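Local coordinates for putative type VI secretion protein (Escherichia coli, PDB 6SJL) that forms the trimeric VgrG spike of the type VI secretion system and carries the Tle1 effector bound to it, at the interface of chains A and B. Residues are numbered along the deposited sequence; one frame, centred on the assembly and turned at random. Chains: chain A/B, Putative type VI secretion protein.

The interface of chains A and B. Residues chain A 550-552; chain B 558-559, 575, 620-621.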
# COMPACT_ATOMS: atom_id res chain seq x y z
N ASP A 550 26.35 -18.47 22.07
CA ASP A 550 25.25 -18.01 22.90
C ASP A 550 24.78 -16.64 22.40
O ASP A 550 24.93 -16.31 21.22
CB ASP A 550 25.67 -18.02 24.35
CG ASP A 550 26.13 -19.36 24.78
OD1 ASP A 550 25.99 -20.29 23.97
OD2 ASP A 550 26.60 -19.52 25.92
N TRP A 551 24.14 -15.87 23.26
CA TRP A 551 23.59 -14.59 22.86
C TRP A 551 24.65 -13.50 22.79
O TRP A 551 25.62 -13.51 23.53
CB TRP A 551 22.51 -14.16 23.84
CG TRP A 551 21.43 -15.11 23.94
CD1 TRP A 551 20.27 -15.08 23.26
CD2 TRP A 551 21.38 -16.26 24.77
NE1 TRP A 551 19.49 -16.13 23.60
CE2 TRP A 551 20.15 -16.88 24.53
CE3 TRP A 551 22.26 -16.83 25.69
CZ2 TRP A 551 19.78 -18.03 25.18
CZ3 TRP A 551 21.89 -17.97 26.32
CH2 TRP A 551 20.66 -18.56 26.07
N ILE A 552 24.46 -12.58 21.87
CA ILE A 552 25.15 -11.30 21.86
C ILE A 552 24.20 -10.27 22.42
O ILE A 552 23.01 -10.29 22.11
CB ILE A 552 25.60 -10.91 20.44
CG1 ILE A 552 26.58 -11.91 19.85
CG2 ILE A 552 26.24 -9.57 20.47
CD1 ILE A 552 27.98 -11.76 20.25
N LYS B 558 22.86 -17.97 19.40
CA LYS B 558 21.56 -18.06 20.04
C LYS B 558 20.74 -16.81 19.92
O LYS B 558 19.65 -16.75 20.48
CB LYS B 558 21.73 -18.38 21.52
CG LYS B 558 22.03 -19.81 21.79
CD LYS B 558 22.07 -20.04 23.23
CE LYS B 558 22.54 -21.42 23.50
NZ LYS B 558 22.68 -21.64 24.94
N GLY B 559 21.22 -15.79 19.24
CA GLY B 559 20.44 -14.60 19.10
C GLY B 559 21.22 -13.35 19.41
O GLY B 559 22.23 -13.40 20.10
N LEU B 575 20.17 -10.03 29.00
CA LEU B 575 19.04 -9.94 28.09
C LEU B 575 17.78 -9.43 28.77
O LEU B 575 16.71 -9.97 28.53
CB LEU B 575 18.76 -11.29 27.45
CG LEU B 575 19.84 -12.00 26.66
CD1 LEU B 575 19.24 -13.26 26.12
CD2 LEU B 575 20.36 -11.15 25.55
N ASP B 620 13.08 -12.88 25.19
CA ASP B 620 14.23 -13.48 25.84
C ASP B 620 15.09 -14.28 24.88
O ASP B 620 15.91 -15.09 25.32
CB ASP B 620 13.82 -14.35 27.03
CG ASP B 620 12.90 -13.62 27.97
OD1 ASP B 620 13.24 -12.50 28.37
OD2 ASP B 620 11.84 -14.17 28.31
N LEU B 621 14.90 -14.07 23.59
CA LEU B 621 15.68 -14.71 22.54
C LEU B 621 15.76 -16.21 22.76
O LEU B 621 16.83 -16.81 22.80
CB LEU B 621 17.06 -14.11 22.45
CG LEU B 621 17.17 -12.69 21.90
CD1 LEU B 621 18.55 -12.25 22.11
CD2 LEU B 621 16.81 -12.63 20.45
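A:Trp551 of one VgrG subunit is clamped between B:Lys558 and B:Leu575 of the next. The contact lies in the intertwined beta-helical spike typical of the VgrG family, close to helices 578-600 and 608-618, which follow strand 559-563 in sequence. The indole has a different neighbour on each face. On one face lies the aliphatic chain of B:Lys558, making CH-pi contacts with CB over the five-membered ring and CD 3.6 Å from the centroid of the six-membered ring of A:Trp551. On the opposite face B:Leu575 brings one methyl, CD1, over the five-membered ring in another CH-pi contact, the two side chains crossing at about a right angle. The ring edge is held by a hydrogen bond from A:Trp551 NE1 to the backbone carbonyl B:Leu621 O, 2.9 Å long and nearly straight (171° at H). This acceptor sits in the indole plane and should fix the ring's rotation. B:Leu621 CB packs against A:Trp551 CD1 at 3.4 Å.

The lysine chain is extended beyond CG (chi2 -176°), which carries it across both rings of the indole. Its amine NZ ends 3.7 Å from the carboxylate oxygen A:Asp550 OD1, a long salt bridge beside the ring. Backbone bonds flank A:Trp551 and probably help set the register of the two chains. B:Lys558 N donates to A:Asp550 O at 3.2 Å. A:Ile552 N, in strand 551-556, donates to B:Gly559 O at 3.0 Å.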